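Local coordinates for acyl-CoA dehydrogenase domain protein Tcur3481 (PDB 6WY9), which binds FAD and probably works as an acyl-CoA dehydrogenase, a flavoprotein oxidoreductase of the kind that introduces a double bond into acyl-CoA thioesters, at residues B[26-31]-B[40-45]; B[97-102]-B[216-221]; B[227-232]-B[278-283]; B[247-250]-B[255-258]. All coordinates share one frame; numbering follows the deposited sequence.

Contact 1: B[26-31]-B[40-45]; sequences HQRLRA and DETLWR
Asp40 OD1 accepts hydrogen bonds from Arg28 NH2 at 2.8 Å and from Leu43 N at 3.0 Å, the two donors arriving from opposite faces of the carboxylate plane. This is an N-cap that doubles as a salt bridge: Asp40 sits just before helix 41-49 in the N-terminal helical region, and the same oxygen that closes the first turn also ties that turn to helix 26-33. A weaker capping bond runs from Thr42 N to OD1, where the angle at the hydrogen is poor.

Arg28 approaches side-on and uses two nitrogens, one for each carboxylate oxygen. Besides the NH2 bond, NE donates to Asp40 OD2 at 3.0 Å, and both hydrogens point nearly straight at their acceptors (168° and 165°). Relative to the guanidinium plane the pairing is regular, since both oxygens lie close to it. Relative to the carboxylate plane it is not: both nitrogens stand well above, so the two flat groups are strongly twisted against each other (64° apart) rather than coplanar.

With CG anti to the backbone N, the arginine chain brings Arg28 CG within 3.6 Å of Asp40 OD2; the bend at chi2 then carries NE and NH2 to the two oxygens. Two bonds of this kind fix the rotation of the guanidinium, and the positive charge probably helps keep Asp40 ionised. On the buried side of helix 41-49, Leu43 packs on Ile19 and Phe20 of helix 5-23. Thr42 OG1 lies 3.3 Å from Arg28 NH2, but the angle is too poor for a hydrogen bond.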
# COMPACT_ATOMS: atom_id res chain seq x y z
N HIS B 26 -23.02 3.77 25.23
CA HIS B 26 -22.22 4.93 25.58
C HIS B 26 -21.94 4.97 27.08
O HIS B 26 -20.78 5.00 27.52
CB HIS B 26 -22.94 6.19 25.13
CG HIS B 26 -22.19 7.45 25.39
ND1 HIS B 26 -21.17 7.90 24.58
CD2 HIS B 26 -22.31 8.37 26.38
CE1 HIS B 26 -20.69 9.04 25.05
NE2 HIS B 26 -21.37 9.35 26.15
N GLN B 27 -23.00 4.95 27.90
CA GLN B 27 -22.81 5.01 29.35
C GLN B 27 -22.05 3.79 29.86
O GLN B 27 -21.10 3.92 30.65
CB GLN B 27 -24.16 5.12 30.05
CG GLN B 27 -24.12 4.96 31.58
CD GLN B 27 -24.22 3.51 32.03
OE1 GLN B 27 -24.98 2.70 31.46
NE2 GLN B 27 -23.48 3.17 33.06
N ARG B 28 -22.45 2.59 29.45
CA ARG B 28 -21.88 1.40 30.09
C ARG B 28 -20.41 1.18 29.68
O ARG B 28 -19.58 0.77 30.51
CB ARG B 28 -22.72 0.15 29.81
CG ARG B 28 -22.15 -1.14 30.49
CD ARG B 28 -22.32 -1.05 32.00
NE ARG B 28 -22.09 -2.34 32.66
CZ ARG B 28 -22.06 -2.50 33.97
NH1 ARG B 28 -22.26 -1.46 34.78
NH2 ARG B 28 -21.85 -3.70 34.48
N LEU B 29 -20.05 1.49 28.43
CA LEU B 29 -18.66 1.33 28.02
C LEU B 29 -17.74 2.24 28.83
O LEU B 29 -16.62 1.85 29.21
CB LEU B 29 -18.51 1.61 26.52
CG LEU B 29 -19.09 0.58 25.55
CD1 LEU B 29 -18.84 1.01 24.08
CD2 LEU B 29 -18.62 -0.88 25.85
N ARG B 30 -18.21 3.45 29.12
CA ARG B 30 -17.42 4.39 29.90
C ARG B 30 -17.29 3.91 31.35
O ARG B 30 -16.20 3.95 31.93
CB ARG B 30 -18.07 5.78 29.82
CG ARG B 30 -17.40 6.79 30.73
CD ARG B 30 -15.90 6.90 30.44
NE ARG B 30 -15.58 7.08 29.01
CZ ARG B 30 -15.80 8.19 28.30
NH1 ARG B 30 -16.37 9.25 28.86
NH2 ARG B 30 -15.48 8.22 27.01
N ALA B 31 -18.39 3.44 31.94
CA ALA B 31 -18.34 2.88 33.29
C ALA B 31 -17.36 1.71 33.36
O ALA B 31 -16.57 1.61 34.30
CB ALA B 31 -19.74 2.41 33.70
N ASP B 40 -16.97 -6.31 32.24
CA ASP B 40 -18.37 -6.11 32.57
C ASP B 40 -18.91 -7.43 33.10
O ASP B 40 -19.20 -8.34 32.31
CB ASP B 40 -19.14 -5.62 31.36
CG ASP B 40 -20.60 -5.28 31.65
OD1 ASP B 40 -21.15 -5.70 32.68
OD2 ASP B 40 -21.18 -4.54 30.82
N GLU B 41 -19.08 -7.50 34.42
CA GLU B 41 -19.51 -8.75 35.05
C GLU B 41 -20.99 -9.00 34.79
O GLU B 41 -21.45 -10.15 34.85
CB GLU B 41 -19.26 -8.69 36.55
CG GLU B 41 -17.82 -8.53 36.93
CD GLU B 41 -16.99 -9.77 36.62
OE1 GLU B 41 -17.56 -10.86 36.38
OE2 GLU B 41 -15.75 -9.64 36.60
N THR B 42 -21.76 -7.93 34.56
CA THR B 42 -23.17 -8.09 34.24
C THR B 42 -23.32 -8.73 32.87
O THR B 42 -24.07 -9.70 32.69
CB THR B 42 -23.87 -6.72 34.29
OG1 THR B 42 -23.68 -6.18 35.61
CG2 THR B 42 -25.39 -6.91 34.05
N LEU B 43 -22.58 -8.21 31.89
CA LEU B 43 -22.56 -8.80 30.56
C LEU B 43 -22.12 -10.26 30.61
O LEU B 43 -22.69 -11.12 29.91
CB LEU B 43 -21.63 -8.00 29.67
CG LEU B 43 -21.50 -8.49 28.22
CD1 LEU B 43 -22.90 -8.64 27.58
CD2 LEU B 43 -20.59 -7.53 27.39
N TRP B 44 -21.10 -10.57 31.42
CA TRP B 44 -20.64 -11.94 31.56
C TRP B 44 -21.76 -12.85 32.06
O TRP B 44 -21.96 -13.96 31.56
CB TRP B 44 -19.45 -12.00 32.52
CG TRP B 44 -18.77 -13.32 32.43
CD1 TRP B 44 -18.90 -14.39 33.28
CD2 TRP B 44 -17.88 -13.73 31.40
NE1 TRP B 44 -18.12 -15.43 32.84
CE2 TRP B 44 -17.49 -15.06 31.68
CE3 TRP B 44 -17.37 -13.10 30.25
CZ2 TRP B 44 -16.60 -15.78 30.85
CZ3 TRP B 44 -16.45 -13.83 29.42
CH2 TRP B 44 -16.09 -15.15 29.74
N ARG B 45 -22.48 -12.40 33.08
CA ARG B 45 -23.54 -13.23 33.64
C ARG B 45 -24.70 -13.39 32.65
O ARG B 45 -25.33 -14.46 32.57
CB ARG B 45 -24.04 -12.65 34.96
CG ARG B 45 -23.11 -12.83 36.15
CD ARG B 45 -23.80 -12.34 37.45
NE ARG B 45 -24.28 -10.95 37.37
CZ ARG B 45 -25.55 -10.59 37.14
NH1 ARG B 45 -26.49 -11.52 36.98
NH2 ARG B 45 -25.89 -9.30 37.08

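Contact 2: B[97-102]-B[216-221]; sequences IAEHGT and LPWTLD
His100 drives its edge into the face of Trp218: the imidazole and the five-membered ring of the indole have centroids 4.4 Å apart and planes at 67°, a T-shaped pair tilted somewhat from the perpendicular. The leading atom is His100 NE2, 3.0 Å from Trp218 CG and almost as near to CD2, an unusually short approach whose exact value is best treated with caution. Beside it His100 CD2 reaches the six-membered side of the indole, 3.6 Å from Trp218 CE3.

Glu99 occupies the same indole face further along. Its CB stands 4.2 Å from the centroid of the six-membered ring, only 23° off the normal, and therefore makes a CH-pi contact. CG follows at 3.9 Å from Trp218 CZ2, with the chain bent at chi2. The carboxylate plane ends nearly parallel to that of the indole, although it is the methylene groups that do the touching. Glu99 CG also lies over one face of the His100 ring, so the two consecutive residues also touch each other while they share the tryptophan.

The tryptophan carries its CG anti to the backbone N (chi1 -167°), which swings the indole across to helix 87-100. This surface contact joins the C-terminal end of that helix to the start of the long helix 215-248. Trp218 also touches Leu95, while Thr219 packs on Val92 and Ala96 and reaches Leu175 of strand 172-179, placing the junction where helices meet sheet.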
# COMPACT_ATOMS: atom_id res chain seq x y z
N ILE B 97 -8.63 -26.89 27.02
CA ILE B 97 -8.85 -27.92 28.04
C ILE B 97 -9.72 -29.03 27.49
O ILE B 97 -9.49 -30.23 27.76
CB ILE B 97 -9.47 -27.31 29.32
CG1 ILE B 97 -8.43 -26.44 30.03
CG2 ILE B 97 -9.95 -28.45 30.25
CD1 ILE B 97 -9.03 -25.42 31.00
N ALA B 98 -10.75 -28.65 26.76
CA ALA B 98 -11.69 -29.64 26.27
C ALA B 98 -10.99 -30.61 25.34
O ALA B 98 -11.24 -31.82 25.40
CB ALA B 98 -12.86 -28.95 25.56
N GLU B 99 -10.07 -30.12 24.53
CA GLU B 99 -9.46 -30.95 23.52
C GLU B 99 -8.13 -31.56 23.94
O GLU B 99 -7.69 -32.53 23.31
CB GLU B 99 -9.26 -30.14 22.24
CG GLU B 99 -8.82 -31.00 21.05
CD GLU B 99 -9.97 -31.65 20.28
OE1 GLU B 99 -9.68 -32.40 19.32
OE2 GLU B 99 -11.15 -31.41 20.61
N HIS B 100 -7.46 -31.01 24.96
CA HIS B 100 -6.13 -31.47 25.32
C HIS B 100 -5.94 -31.67 26.82
O HIS B 100 -4.84 -32.04 27.24
CB HIS B 100 -5.06 -30.50 24.83
CG HIS B 100 -5.07 -30.28 23.35
ND1 HIS B 100 -4.44 -31.13 22.47
CD2 HIS B 100 -5.66 -29.33 22.60
CE1 HIS B 100 -4.62 -30.69 21.24
NE2 HIS B 100 -5.36 -29.59 21.29
N GLY B 101 -7.00 -31.45 27.64
CA GLY B 101 -6.86 -31.58 29.07
C GLY B 101 -7.07 -33.00 29.58
O GLY B 101 -7.58 -33.86 28.86
N THR B 102 -6.64 -33.22 30.82
CA THR B 102 -7.00 -34.43 31.56
C THR B 102 -8.46 -34.37 31.99
O THR B 102 -9.12 -33.32 31.93
CB THR B 102 -6.12 -34.59 32.80
OG1 THR B 102 -6.42 -33.55 33.74
CG2 THR B 102 -4.64 -34.55 32.45
N LEU B 216 -0.01 -26.86 22.80
CA LEU B 216 0.52 -25.50 22.52
C LEU B 216 0.28 -25.10 21.08
O LEU B 216 -0.35 -24.05 20.85
CB LEU B 216 2.01 -25.43 22.88
CG LEU B 216 2.60 -24.04 22.54
CD1 LEU B 216 1.77 -22.92 23.12
CD2 LEU B 216 4.08 -23.86 22.96
N PRO B 217 0.75 -25.85 20.07
CA PRO B 217 0.51 -25.38 18.69
C PRO B 217 -0.97 -25.33 18.37
O PRO B 217 -1.41 -24.44 17.64
CB PRO B 217 1.26 -26.40 17.81
CG PRO B 217 1.78 -27.50 18.78
CD PRO B 217 1.25 -27.23 20.14
N TRP B 218 -1.77 -26.27 18.91
CA TRP B 218 -3.21 -26.21 18.71
C TRP B 218 -3.80 -24.92 19.29
O TRP B 218 -4.62 -24.23 18.66
CB TRP B 218 -3.85 -27.42 19.36
CG TRP B 218 -5.24 -27.65 18.99
CD1 TRP B 218 -5.69 -28.41 17.95
CD2 TRP B 218 -6.39 -27.19 19.69
NE1 TRP B 218 -7.06 -28.43 17.94
CE2 TRP B 218 -7.52 -27.69 19.00
CE3 TRP B 218 -6.59 -26.39 20.82
CZ2 TRP B 218 -8.82 -27.42 19.41
CZ3 TRP B 218 -7.89 -26.13 21.22
CH2 TRP B 218 -8.99 -26.65 20.53
N THR B 219 -3.41 -24.60 20.52
CA THR B 219 -3.98 -23.42 21.15
C THR B 219 -3.57 -22.15 20.41
O THR B 219 -4.36 -21.22 20.27
CB THR B 219 -3.59 -23.39 22.63
OG1 THR B 219 -4.11 -24.55 23.27
CG2 THR B 219 -4.20 -22.17 23.32
N LEU B 220 -2.34 -22.11 19.89
CA LEU B 220 -1.92 -20.93 19.13
C LEU B 220 -2.74 -20.77 17.85
O LEU B 220 -3.14 -19.65 17.49
CB LEU B 220 -0.42 -21.00 18.83
CG LEU B 220 0.51 -20.91 20.04
CD1 LEU B 220 1.92 -21.28 19.64
CD2 LEU B 220 0.49 -19.51 20.67
N ASP B 221 -2.99 -21.86 17.13
CA ASP B 221 -3.84 -21.77 15.93
C ASP B 221 -5.26 -21.31 16.26
O ASP B 221 -5.85 -20.49 15.54
CB ASP B 221 -3.87 -23.12 15.23
CG ASP B 221 -2.63 -23.33 14.38
OD1 ASP B 221 -1.88 -22.35 14.16
OD2 ASP B 221 -2.42 -24.47 13.95

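Contact 3: B[227-232]-B[278-283]; sequences LAAVQL and VCLWQA
Between Leu227-Leu232 and Val278-Ala283 two helices run nearly antiparallel, their segment axes 10.0 Å apart at closest approach with an angle of 154° between the N-to-C directions; the CA atoms come nearest at Ala228 and Leu280, 6.6 Å apart. Leu280 carries the contact from its side, directed at the facing helix and inserting both methyl branches among Ala228, Ala229 and Leu232. CG stands anti to the backbone N (chi1 169°), which directs the fork at the facing helix.

The branches divide the work. CD1 meets the methyl of Ala228, with Leu280 CD1 to Ala228 CB at 4.4 Å, a loose touch. CD2 is more closely engaged: Leu280 CD2 lies 3.8 Å from Ala229 CA, so that it rests against the backbone as well as against the alanine methyl, and 3.6 Å from Leu232 CD2. Those two leucine side chains cross at a slant and meet methyl to methyl. The small alanines let the large side chain come right up to the helix surface, and every residue that touches is buried.

Other helices close in around the pair. Ala229 touches Leu75 and Leu232 touches Glu76, both of helix 67-80, while Ala228 packs on Ala304 of helix 295-319. Antiparallel neighbours joined by purely apolar contacts, with a further long helix alongside, are what is expected of the C-terminal helical bundle of the acyl-CoA dehydrogenase fold.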
# COMPACT_ATOMS: atom_id res chain seq x y z
N LEU B 227 -8.79 -14.49 17.50
CA LEU B 227 -8.48 -13.08 17.42
C LEU B 227 -8.94 -12.53 16.08
O LEU B 227 -9.43 -11.41 16.00
CB LEU B 227 -6.97 -12.84 17.61
CG LEU B 227 -6.47 -12.99 19.06
CD1 LEU B 227 -4.90 -13.30 19.09
CD2 LEU B 227 -6.84 -11.72 19.87
N ALA B 228 -8.75 -13.30 15.01
CA ALA B 228 -9.24 -12.84 13.71
C ALA B 228 -10.75 -12.70 13.72
O ALA B 228 -11.28 -11.79 13.09
CB ALA B 228 -8.77 -13.78 12.61
N ALA B 229 -11.48 -13.55 14.46
CA ALA B 229 -12.93 -13.37 14.52
C ALA B 229 -13.31 -12.04 15.17
O ALA B 229 -14.20 -11.32 14.69
CB ALA B 229 -13.60 -14.55 15.26
N VAL B 230 -12.64 -11.69 16.28
CA VAL B 230 -12.94 -10.42 16.95
C VAL B 230 -12.62 -9.27 16.01
O VAL B 230 -13.38 -8.30 15.88
CB VAL B 230 -12.14 -10.30 18.26
CG1 VAL B 230 -12.43 -8.94 18.96
CG2 VAL B 230 -12.39 -11.51 19.19
N GLN B 231 -11.47 -9.36 15.33
CA GLN B 231 -11.05 -8.28 14.46
C GLN B 231 -12.05 -8.11 13.33
O GLN B 231 -12.32 -6.99 12.89
CB GLN B 231 -9.66 -8.57 13.88
CG GLN B 231 -9.03 -7.37 13.14
CD GLN B 231 -8.45 -6.36 14.10
OE1 GLN B 231 -9.07 -6.03 15.12
NE2 GLN B 231 -7.24 -5.86 13.79
N LEU B 232 -12.53 -9.22 12.77
CA LEU B 232 -13.55 -9.08 11.74
C LEU B 232 -14.72 -8.26 12.27
O LEU B 232 -15.24 -7.38 11.56
CB LEU B 232 -14.03 -10.46 11.30
CG LEU B 232 -15.19 -10.49 10.28
CD1 LEU B 232 -14.81 -9.78 8.89
CD2 LEU B 232 -15.57 -11.97 10.09
N VAL B 278 -13.65 -14.42 4.43
CA VAL B 278 -13.52 -15.77 3.87
C VAL B 278 -12.28 -16.48 4.40
O VAL B 278 -12.26 -17.71 4.51
CB VAL B 278 -13.53 -15.75 2.33
CG1 VAL B 278 -14.88 -15.16 1.83
CG2 VAL B 278 -12.29 -15.02 1.76
N CYS B 279 -11.21 -15.76 4.73
CA CYS B 279 -10.06 -16.47 5.26
C CYS B 279 -10.31 -16.93 6.69
O CYS B 279 -9.76 -17.95 7.10
CB CYS B 279 -8.81 -15.62 5.23
SG CYS B 279 -8.25 -15.20 3.49
N LEU B 280 -11.05 -16.15 7.47
CA LEU B 280 -11.48 -16.65 8.80
C LEU B 280 -12.19 -17.99 8.68
O LEU B 280 -11.86 -18.97 9.38
CB LEU B 280 -12.40 -15.61 9.46
CG LEU B 280 -13.12 -16.14 10.74
CD1 LEU B 280 -12.06 -16.54 11.75
CD2 LEU B 280 -14.06 -15.02 11.29
N TRP B 281 -13.16 -18.07 7.80
CA TRP B 281 -13.96 -19.29 7.77
C TRP B 281 -13.16 -20.43 7.17
O TRP B 281 -13.36 -21.59 7.56
CB TRP B 281 -15.29 -19.00 7.08
CG TRP B 281 -16.14 -18.20 8.10
CD1 TRP B 281 -16.38 -16.84 8.10
CD2 TRP B 281 -16.71 -18.71 9.32
NE1 TRP B 281 -17.12 -16.50 9.22
CE2 TRP B 281 -17.32 -17.62 9.99
CE3 TRP B 281 -16.79 -19.99 9.90
CZ2 TRP B 281 -18.00 -17.77 11.20
CZ3 TRP B 281 -17.47 -20.14 11.11
CH2 TRP B 281 -18.07 -19.03 11.75
N GLN B 282 -12.18 -20.13 6.33
CA GLN B 282 -11.29 -21.20 5.89
C GLN B 282 -10.46 -21.75 7.05
O GLN B 282 -10.21 -22.96 7.13
CB GLN B 282 -10.40 -20.66 4.75
CG GLN B 282 -9.37 -21.65 4.22
CD GLN B 282 -10.02 -22.87 3.58
OE1 GLN B 282 -11.07 -22.77 2.95
NE2 GLN B 282 -9.41 -24.02 3.75
N ALA B 283 -10.00 -20.86 7.95
CA ALA B 283 -9.25 -21.32 9.11
C ALA B 283 -10.13 -22.20 9.98
O ALA B 283 -9.70 -23.26 10.44
CB ALA B 283 -8.73 -20.13 9.91

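Contact 4: B[247-250]-B[255-258]; sequences KERE and PLGT. With FDA (dihydroflavine-adenine dinucleotide), chain C.
Arg249 begins its path against Leu256: the two side chains run side by side in the same direction, with Arg249 CB 4.0 Å from Leu256 CD1. CG stays beside that methyl, and the chain bends at chi2. CD lies 3.8 Å from Leu256 CD1 and has already come near O1A of the dihydroflavine-adenine dinucleotide. At NE the contact turns polar, donating to FDA O1A at 2.7 Å (155° at the hydrogen). NH2 reaches the other phosphate, meeting FDA O2P at 2.8 Å with a more bent geometry (147°), so one guanidinium edge spans the pyrophosphate. NH1 is held by a backbone atom of a neighbouring subunit, which leaves each nitrogen with a partner and fixes the rotation of the group.

Leu256, alongside the arginine, meets the same ligand, its CD1 3.4 Å from FDA O4B of the ribose and its CD2 3.7 Å from FDA C8A of the adenine. The backbone sets both residues in place: Leu256 N donates to Arg249 O at 2.8 Å, nearly straight, and the CA of Pro255 makes a CH contact to the same oxygen. Next to this, Glu250 and Pro255 form an antiparallel non-hydrogen-bonded pair in the small hairpin of strands 250-251 and 254-255, with the proline ring flanking the glutamate chain.

Since His317 O of another subunit also bonds the cofactor, the site is shared between chains. A positive edge on the diphosphate is consistent with partial compensation of its charge, while the leucine methyls pack on the ribose and adenine.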
# COMPACT_ATOMS: atom_id res chain seq x y z
N LYS B 247 -22.97 9.66 5.67
CA LYS B 247 -24.23 10.06 5.06
C LYS B 247 -24.76 11.35 5.68
O LYS B 247 -25.48 12.09 5.02
CB LYS B 247 -25.30 8.98 5.22
CG LYS B 247 -24.93 7.66 4.55
CD LYS B 247 -25.87 6.51 4.99
CE LYS B 247 -25.36 5.22 4.37
NZ LYS B 247 -26.01 4.00 4.87
N GLU B 248 -24.48 11.56 6.98
CA GLU B 248 -25.03 12.67 7.75
C GLU B 248 -24.21 13.94 7.54
O GLU B 248 -24.76 15.04 7.34
CB GLU B 248 -25.00 12.32 9.25
CG GLU B 248 -25.92 11.17 9.71
CD GLU B 248 -25.62 10.71 11.15
OE1 GLU B 248 -24.69 11.26 11.81
OE2 GLU B 248 -26.29 9.77 11.61
N ARG B 249 -22.90 13.81 7.62
CA ARG B 249 -22.04 14.98 7.68
C ARG B 249 -21.90 15.58 6.28
O ARG B 249 -21.49 14.87 5.35
CB ARG B 249 -20.66 14.57 8.20
CG ARG B 249 -19.85 15.70 8.87
CD ARG B 249 -19.46 16.84 7.91
NE ARG B 249 -18.47 17.63 8.63
CZ ARG B 249 -18.74 18.61 9.49
NH1 ARG B 249 -20.01 19.06 9.68
NH2 ARG B 249 -17.73 19.21 10.11
N GLU B 250 -22.23 16.87 6.13
CA GLU B 250 -22.07 17.58 4.87
C GLU B 250 -20.99 18.66 4.98
O GLU B 250 -20.85 19.32 6.02
CB GLU B 250 -23.39 18.22 4.41
CG GLU B 250 -24.51 17.20 4.49
CD GLU B 250 -25.72 17.57 3.67
OE1 GLU B 250 -25.75 18.67 3.08
OE2 GLU B 250 -26.64 16.72 3.61
N PRO B 255 -23.21 15.56 1.26
CA PRO B 255 -22.67 14.56 2.17
C PRO B 255 -21.22 14.20 1.84
O PRO B 255 -20.86 14.00 0.67
CB PRO B 255 -23.59 13.34 1.98
CG PRO B 255 -24.91 13.95 1.51
CD PRO B 255 -24.47 15.10 0.61
N LEU B 256 -20.39 14.10 2.89
CA LEU B 256 -19.03 13.57 2.69
C LEU B 256 -19.07 12.26 1.92
O LEU B 256 -18.17 11.95 1.12
CB LEU B 256 -18.34 13.36 4.04
CG LEU B 256 -18.01 14.62 4.84
CD1 LEU B 256 -17.23 14.26 6.13
CD2 LEU B 256 -17.17 15.58 3.93
N GLY B 257 -20.15 11.49 2.10
CA GLY B 257 -20.29 10.20 1.47
C GLY B 257 -20.38 10.26 -0.03
O GLY B 257 -20.27 9.22 -0.68
N THR B 258 -20.56 11.46 -0.61
CA THR B 258 -20.64 11.57 -2.06
C THR B 258 -19.28 11.82 -2.71
O THR B 258 -19.20 11.79 -3.94
CB THR B 258 -21.55 12.73 -2.51
OG1 THR B 258 -20.94 13.95 -2.09
CG2 THR B 258 -22.97 12.61 -1.89
PA FDA C . -14.72 17.01 8.13
O1A FDA C . -16.03 16.45 8.56
O2A FDA C . -14.68 18.32 7.32
O5B FDA C . -14.01 15.91 7.06
C5B FDA C . -13.91 14.68 7.72
C4B FDA C . -13.17 13.72 6.77
O4B FDA C . -13.92 13.79 5.47
C3B FDA C . -11.78 14.22 6.36
O3B FDA C . -10.79 13.78 7.21
C2B FDA C . -11.60 13.53 5.02
O2B FDA C . -11.38 12.07 5.13
C1B FDA C . -12.99 13.67 4.34
N9A FDA C . -13.12 14.81 3.43
C8A FDA C . -13.47 16.14 3.72
N7A FDA C . -13.55 16.89 2.63
C5A FDA C . -13.24 16.04 1.59
C6A FDA C . -13.13 16.28 0.21
N6A FDA C . -13.36 17.49 -0.32
N1A FDA C . -12.79 15.27 -0.63
C2A FDA C . -12.57 14.07 -0.02
N3A FDA C . -12.62 13.70 1.28
C4A FDA C . -12.98 14.73 2.07
N1 FDA C . -9.12 23.63 14.46
C2 FDA C . -9.01 24.99 14.83
O2 FDA C . -9.75 25.84 14.30
N3 FDA C . -8.05 25.29 15.80
C4 FDA C . -7.21 24.33 16.42
O4 FDA C . -6.42 24.69 17.28
C4X FDA C . -7.39 22.97 15.98
N5 FDA C . -6.60 21.97 16.55
C5X FDA C . -7.07 20.69 16.52
C6 FDA C . -6.60 19.75 17.37
C7 FDA C . -7.14 18.44 17.32
C7M FDA C . -6.62 17.49 18.24
C8 FDA C . -8.09 18.09 16.43
C8M FDA C . -8.64 16.72 16.37
C9 FDA C . -8.55 19.03 15.54
C9A FDA C . -8.05 20.33 15.59
N10 FDA C . -8.50 21.31 14.69
C10 FDA C . -8.32 22.64 15.06
C1' FDA C . -9.63 20.97 13.77
C2' FDA C . -9.12 20.51 12.38
O2' FDA C . -8.64 21.56 11.68
C3' FDA C . -10.41 19.86 11.71
O3' FDA C . -10.74 18.64 12.34
C4' FDA C . -10.21 19.67 10.21
O4' FDA C . -10.20 20.94 9.64
C5' FDA C . -11.32 18.73 9.68
O5' FDA C . -12.55 19.36 9.88
P FDA C . -13.63 18.26 10.43
O1P FDA C . -13.03 17.71 11.63
O2P FDA C . -14.98 18.96 10.49
O3P FDA C . -13.71 17.00 9.35

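Contact 3 is the buried one, and its chemistry is wholly apolar; contact 1 is partly buried, while contacts 2 and 4 lie at the surface. Contact 1 combines an ion pair with a helix cap, and contact 4 has backbone and phosphate bonds. Contact 2 instead relies on aromatic and CH-pi packing. Helix 215-248 threads contacts 2, 3 and 4, from the meeting with helix 87-100, through the bundle, to the cofactor end, contact 4 being nested in the loop that contact 3 closes. Contacts 2 and 4 have centres about 48 Å apart, and contact 1 stays among separate N-terminal helices.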